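Local coordinates for ComZ (Thermus thermophilus, PDB 6QVI), which probably serves as a competence pilin at the tip of the pilus, acting as a DNA receptor during natural transformation, at residues Ala23-Tyr28 and Phe108-Glu113; Arg385-Arg390 and Gly417-Asp422. All blocks are in the same frame, centred on the assembly; numbering follows the deposited sequence.

From the N terminus, the chain enters helix 12-40 and then forms the first strands of the pilin-like domain. Interaction 1 closes a loop of 79 residues when strand 107-115 packs against that helix. After strand 120-130 the chain leaves for the beta-solenoid, where interaction 2 closes a shorter loop: the 26 residues between its segments are a turn of mainly strand that returns alongside its start. The two loops follow one another, without nesting or crossing, and their nearest atoms are about 37 Å apart. Strand 517-529 later rejoins strand 120-130, so interaction 2 lies within an excursion that begins and ends in the sheet of interaction 1.

Interaction 1. Residues Ala23-Tyr28 and Phe108-Glu113; sequences AGLQKY and FTLVSE
The Tyr-28 ring is the one flat group at this contact, and the strand residues Phe-108-Glu-113 put no atom over either of its faces. At its edge, in plane, sits the carbonyl oxygen of Gly-24, one helical turn back. The ring leads away from the strand, with CG beside the backbone N (chi1 -73°), and its OH takes a hydrogen bond of 3.0 Å from Lys-27 NZ. Glu-81 holds both tips, through a salt bridge to the lysine and a weak hydrogen bond to the tyrosine OH.

What touches the strand is the base of Tyr-28. Leu-110 reaches toward the helix with CD2 3.5 Å from the Tyr-28 carbonyl carbon and 3.9 Å from Tyr-28 CB. Leu-25 comes in obliquely across Leu-110. Its CG is anti to the backbone N (chi1 -171°), which brings CD1 to 3.9 Å from Leu-110 CG and also against the Leu-110 carbonyl oxygen.

At the other end of the contact, Ser-112 faces the helix where Gly-24 has no side chain, so Ser-112 OG comes within 3.8 Å of Gly-24 CA. That buried hydroxyl is satisfied by a hydrogen bond to the carbonyl oxygen of Ala-21, one turn earlier. The two segments share no hydrogen bond of their own.

This is the pilin arrangement of an N-terminal helix lying on an antiparallel sheet. Segment 23-28 of helix 12-40 crosses segment 108-113 of strand 107-115 at 146°, the two short axes 7.3 Å apart at their closest; beside that strand, 120-130 offers Val-123 to Leu-25, and 90-100 offers Tyr-94 and Ala-96 to Tyr-28.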
loop_
_atom_site.group_PDB
_atom_site.type_symbol
_atom_site.label_atom_id
_atom_site.label_comp_id
_atom_site.label_asym_id
_atom_site.label_seq_id
_atom_site.Cartn_x
_atom_site.Cartn_y
_atom_site.Cartn_z
ATOM N N ALA A 23 25.996 27.446 8.146
ATOM C CA ALA A 23 26.425 26.100 8.459
ATOM C C ALA A 23 25.300 25.315 9.104
ATOM O O ALA A 23 25.099 24.125 8.800
ATOM C CB ALA A 23 27.656 26.123 9.377
ATOM N N GLY A 24 24.561 25.955 10.007
ATOM C CA GLY A 24 23.496 25.236 10.683
ATOM C C GLY A 24 22.327 24.942 9.766
ATOM O O GLY A 24 21.808 23.828 9.737
ATOM N N LEU A 25 21.899 25.947 9.003
ATOM C CA LEU A 25 20.748 25.777 8.135
ATOM C C LEU A 25 20.964 24.674 7.125
ATOM O O LEU A 25 20.073 23.856 6.913
ATOM C CB LEU A 25 20.445 27.062 7.393
ATOM C CG LEU A 25 19.106 26.902 6.683
ATOM C CD1 LEU A 25 17.971 27.155 7.645
ATOM C CD2 LEU A 25 19.006 27.838 5.511
ATOM N N GLN A 26 22.146 24.610 6.511
ATOM C CA GLN A 26 22.282 23.649 5.436
ATOM C C GLN A 26 22.541 22.257 5.964
ATOM O O GLN A 26 22.161 21.278 5.309
ATOM C CB GLN A 26 23.359 24.095 4.431
ATOM C CG GLN A 26 23.132 25.548 3.943
ATOM C CD GLN A 26 22.251 25.658 2.677
ATOM O OE1 GLN A 26 22.267 24.778 1.811
ATOM N NE2 GLN A 26 21.463 26.735 2.590
ATOM N N LYS A 27 23.066 22.145 7.179
ATOM C CA LYS A 27 23.203 20.823 7.781
ATOM C C LYS A 27 21.840 20.216 8.042
ATOM O O LYS A 27 21.557 19.079 7.633
ATOM C CB LYS A 27 23.973 20.924 9.091
ATOM C CG LYS A 27 24.531 19.634 9.608
ATOM C CD LYS A 27 24.414 19.616 11.121
ATOM C CE LYS A 27 24.973 18.346 11.712
ATOM N NZ LYS A 27 24.771 18.386 13.190
ATOM N N TYR A 28 20.969 20.977 8.701
ATOM C CA TYR A 28 19.683 20.427 9.090
ATOM C C TYR A 28 18.625 20.539 8.001
ATOM O O TYR A 28 17.600 19.876 8.112
ATOM C CB TYR A 28 19.214 21.089 10.381
ATOM C CG TYR A 28 20.017 20.586 11.540
ATOM C CD1 TYR A 28 21.153 21.268 12.002
ATOM C CD2 TYR A 28 19.677 19.385 12.148
ATOM C CE1 TYR A 28 21.915 20.775 13.086
ATOM C CE2 TYR A 28 20.414 18.895 13.225
ATOM C CZ TYR A 28 21.533 19.587 13.688
ATOM O OH TYR A 28 22.245 19.065 14.741
ATOM N N PHE A 108 6.855 23.899 7.229
ATOM C CA PHE A 108 7.858 23.899 8.280
ATOM C C PHE A 108 8.880 25.003 8.047
ATOM O O PHE A 108 9.285 25.264 6.907
ATOM C CB PHE A 108 8.564 22.545 8.347
ATOM C CG PHE A 108 7.646 21.394 8.607
ATOM C CD1 PHE A 108 6.950 20.801 7.558
ATOM C CD2 PHE A 108 7.486 20.887 9.887
ATOM C CE1 PHE A 108 6.098 19.758 7.776
ATOM C CE2 PHE A 108 6.622 19.816 10.107
ATOM C CZ PHE A 108 5.937 19.256 9.047
ATOM N N THR A 109 9.304 25.631 9.141
ATOM C CA THR A 109 10.346 26.669 9.123
ATOM C C THR A 109 11.553 26.152 9.889
ATOM O O THR A 109 11.439 25.759 11.060
ATOM C CB THR A 109 9.847 28.009 9.717
ATOM O OG1 THR A 109 8.697 28.503 8.972
ATOM C CG2 THR A 109 10.972 29.102 9.741
ATOM N N LEU A 110 12.695 26.114 9.208
ATOM C CA LEU A 110 13.982 25.770 9.820
ATOM C C LEU A 110 14.754 27.067 10.106
ATOM O O LEU A 110 14.907 27.905 9.209
ATOM C CB LEU A 110 14.790 24.871 8.891
ATOM C CG LEU A 110 16.087 24.268 9.412
ATOM C CD1 LEU A 110 16.001 23.569 10.804
ATOM C CD2 LEU A 110 16.726 23.397 8.360
ATOM N N VAL A 111 15.168 27.272 11.360
ATOM C CA VAL A 111 15.849 28.508 11.771
ATOM C C VAL A 111 17.174 28.173 12.449
ATOM O O VAL A 111 17.212 27.380 13.400
ATOM C CB VAL A 111 14.967 29.362 12.709
ATOM C CG1 VAL A 111 15.781 30.330 13.493
ATOM C CG2 VAL A 111 13.986 30.141 11.934
ATOM N N SER A 112 18.223 28.819 11.998
ATOM C CA SER A 112 19.532 28.643 12.546
ATOM C C SER A 112 20.141 29.972 12.942
ATOM O O SER A 112 20.546 30.710 12.108
ATOM C CB SER A 112 20.383 27.959 11.500
ATOM O OG SER A 112 21.688 28.449 11.454
ATOM N N GLU A 113 20.200 30.262 14.230
ATOM C CA GLU A 113 20.794 31.478 14.752
ATOM C C GLU A 113 22.261 31.254 14.942
ATOM O O GLU A 113 22.624 30.469 15.735
ATOM C CB GLU A 113 20.233 31.771 16.123
ATOM C CG GLU A 113 18.797 32.235 16.149
ATOM C CD GLU A 113 18.232 32.344 17.548
ATOM O OE1 GLU A 113 17.109 31.875 17.791
ATOM O OE2 GLU A 113 18.904 32.906 18.419
#

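Interaction 2. Residues Arg385-Arg390 and Gly417-Asp422; sequences RPVDYR and GNLLPD
Two parallel strands of the beta-solenoid domain pair here: Val-387-Arg-390 and Leu-419-Pro-421 run side by side, Val-387 level with Leu-419 and Tyr-389 with Pro-421. The backbone bonds alternate in direction. Val-387 N donates to Asn-418 O, and Leu-420 N to Val-387 O; Tyr-389 N then reaches Leu-420 O at 2.7 Å, and Asp-422 N reaches Tyr-389 O at 2.7 Å.

The tight part is the buried face carrying Val-387, Tyr-389, Leu-419 and Pro-421. Tyr-389 has CG between the backbone N and the carbonyl carbon (chi1 72°), which lays the ring alongside Pro-421. Pro-421 CA stands 3.5 Å from the ring centroid, only 6° off its normal, in a CH-pi contact, while Leu-419 CD1 meets the ring edge at Tyr-389 CD2. His-431 adds an edge-to-face ring contact, and the hydroxyl bonds to Met-449 O. An alanine in place of Tyr-389 would lose the cover over Pro-421 and the ties to Leu-419, His-431 and Met-449, and would probably loosen this face.

Also buried, Asp-388, on the face with Leu-420, turns OD2 to 3.8 Å from OD1 of Asp-422, just past the strand's end. If both are ionised they would repel; Arg-197, salt-bridged to Asp-388, and Arg-390 would probably offset this, and Thr-424 hydrogen-bonds Asp-422 OD1.

The looser side is at the ends. The exposed Pro-386 ring touches Asn-418 only marginally, CB to CB 4.2 Å, though its backbone lies close against Gly-417. Partly exposed Arg-390 lies beside Asp-422, whose OD2 accepts from Phe-425 N and sits over one guanidinium face, 3.6 Å from Arg-390 NH1: a salt bridge that is electrostatic rather than a directed hydrogen bond.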
loop_
_atom_site.group_PDB
_atom_site.type_symbol
_atom_site.label_atom_id
_atom_site.label_comp_id
_atom_site.label_asym_id
_atom_site.label_seq_id
_atom_site.Cartn_x
_atom_site.Cartn_y
_atom_site.Cartn_z
ATOM N N ARG A 385 -7.396 -26.924 -7.438
ATOM C CA ARG A 385 -6.856 -27.793 -6.403
ATOM C C ARG A 385 -5.786 -27.029 -5.641
ATOM O O ARG A 385 -5.206 -26.076 -6.173
ATOM C CB ARG A 385 -6.285 -29.094 -6.995
ATOM C CG ARG A 385 -7.292 -29.862 -7.850
ATOM C CD ARG A 385 -7.273 -31.363 -7.610
ATOM N NE ARG A 385 -5.949 -31.834 -7.251
ATOM C CZ ARG A 385 -5.737 -32.933 -6.544
ATOM N NH1 ARG A 385 -6.770 -33.653 -6.125
ATOM N NH2 ARG A 385 -4.501 -33.303 -6.243
ATOM N N PRO A 386 -5.517 -27.402 -4.385
ATOM C CA PRO A 386 -4.440 -26.764 -3.616
ATOM C C PRO A 386 -3.125 -26.749 -4.381
ATOM O O PRO A 386 -2.760 -27.727 -5.051
ATOM C CB PRO A 386 -4.345 -27.634 -2.362
ATOM C CG PRO A 386 -5.721 -28.130 -2.159
ATOM C CD PRO A 386 -6.324 -28.307 -3.541
ATOM N N VAL A 387 -2.449 -25.622 -4.324
ATOM C CA VAL A 387 -1.265 -25.453 -5.108
ATOM C C VAL A 387 -0.286 -24.520 -4.454
ATOM O O VAL A 387 -0.653 -23.527 -3.904
ATOM C CB VAL A 387 -1.710 -24.897 -6.461
ATOM C CG1 VAL A 387 -2.758 -23.844 -6.251
ATOM C CG2 VAL A 387 -0.571 -24.360 -7.285
ATOM N N ASP A 388 0.973 -24.887 -4.502
ATOM C CA ASP A 388 2.051 -24.126 -3.952
ATOM C C ASP A 388 2.578 -23.288 -5.067
ATOM O O ASP A 388 2.607 -23.736 -6.198
ATOM C CB ASP A 388 3.164 -25.059 -3.536
ATOM C CG ASP A 388 3.236 -25.251 -2.068
ATOM O OD1 ASP A 388 2.182 -25.226 -1.413
ATOM O OD2 ASP A 388 4.352 -25.446 -1.574
ATOM N N TYR A 389 3.022 -22.081 -4.782
ATOM C CA TYR A 389 3.529 -21.297 -5.871
ATOM C C TYR A 389 4.932 -20.893 -5.656
ATOM O O TYR A 389 5.422 -20.961 -4.568
ATOM C CB TYR A 389 2.637 -20.111 -6.176
ATOM C CG TYR A 389 2.654 -18.987 -5.189
ATOM C CD1 TYR A 389 3.775 -18.233 -4.991
ATOM C CD2 TYR A 389 1.520 -18.657 -4.492
ATOM C CE1 TYR A 389 3.770 -17.191 -4.101
ATOM C CE2 TYR A 389 1.508 -17.622 -3.601
ATOM C CZ TYR A 389 2.635 -16.895 -3.416
ATOM O OH TYR A 389 2.609 -15.865 -2.534
ATOM N N ARG A 390 5.584 -20.537 -6.742
ATOM C CA ARG A 390 6.942 -20.076 -6.731
ATOM C C ARG A 390 6.942 -19.022 -7.793
ATOM O O ARG A 390 6.467 -19.266 -8.878
ATOM C CB ARG A 390 7.888 -21.179 -7.151
ATOM C CG ARG A 390 7.951 -22.366 -6.218
ATOM C CD ARG A 390 8.609 -23.551 -6.901
ATOM N NE ARG A 390 10.033 -23.648 -6.627
ATOM C CZ ARG A 390 10.627 -24.769 -6.254
ATOM N NH1 ARG A 390 9.916 -25.868 -6.125
ATOM N NH2 ARG A 390 11.926 -24.789 -6.015
ATOM N N GLY A 417 -8.972 -24.131 -4.303
ATOM C CA GLY A 417 -8.138 -24.799 -3.336
ATOM C C GLY A 417 -7.233 -23.787 -2.655
ATOM O O GLY A 417 -7.314 -22.585 -2.876
ATOM N N ASN A 418 -6.388 -24.303 -1.774
ATOM C CA ASN A 418 -5.442 -23.440 -1.095
ATOM C C ASN A 418 -4.393 -22.941 -2.085
ATOM O O ASN A 418 -4.090 -23.594 -3.093
ATOM C CB ASN A 418 -4.773 -24.198 0.043
ATOM C CG ASN A 418 -5.696 -24.410 1.211
ATOM O OD1 ASN A 418 -6.768 -23.806 1.288
ATOM N ND2 ASN A 418 -5.307 -25.301 2.113
ATOM N N LEU A 419 -3.849 -21.763 -1.796
ATOM C CA LEU A 419 -2.916 -21.097 -2.704
ATOM C C LEU A 419 -1.847 -20.448 -1.831
ATOM O O LEU A 419 -2.025 -19.321 -1.358
ATOM C CB LEU A 419 -3.628 -20.066 -3.559
ATOM C CG LEU A 419 -2.701 -19.250 -4.449
ATOM C CD1 LEU A 419 -1.776 -20.189 -5.230
ATOM C CD2 LEU A 419 -3.467 -18.317 -5.369
ATOM N N LEU A 420 -0.745 -21.152 -1.616
ATOM C CA LEU A 420 0.317 -20.655 -0.757
ATOM C C LEU A 420 1.640 -20.588 -1.496
ATOM O O LEU A 420 1.842 -21.278 -2.501
ATOM C CB LEU A 420 0.476 -21.521 0.504
ATOM C CG LEU A 420 -0.646 -21.556 1.551
ATOM C CD1 LEU A 420 -1.242 -20.169 1.742
ATOM C CD2 LEU A 420 -1.735 -22.543 1.197
ATOM N N PRO A 421 2.582 -19.846 -0.968
ATOM C CA PRO A 421 3.881 -19.863 -1.615
ATOM C C PRO A 421 4.595 -21.099 -1.158
ATOM O O PRO A 421 4.348 -21.583 -0.077
ATOM C CB PRO A 421 4.579 -18.654 -1.032
ATOM C CG PRO A 421 3.904 -18.417 0.252
ATOM C CD PRO A 421 2.484 -18.811 0.057
ATOM N N ASP A 422 5.487 -21.626 -1.974
ATOM C CA ASP A 422 6.203 -22.813 -1.565
ATOM C C ASP A 422 7.307 -22.437 -0.621
ATOM O O ASP A 422 8.214 -21.695 -0.970
ATOM C CB ASP A 422 6.814 -23.557 -2.738
ATOM C CG ASP A 422 8.074 -24.275 -2.349
ATOM O OD1 ASP A 422 8.086 -24.936 -1.295
ATOM O OD2 ASP A 422 9.062 -24.158 -3.076
#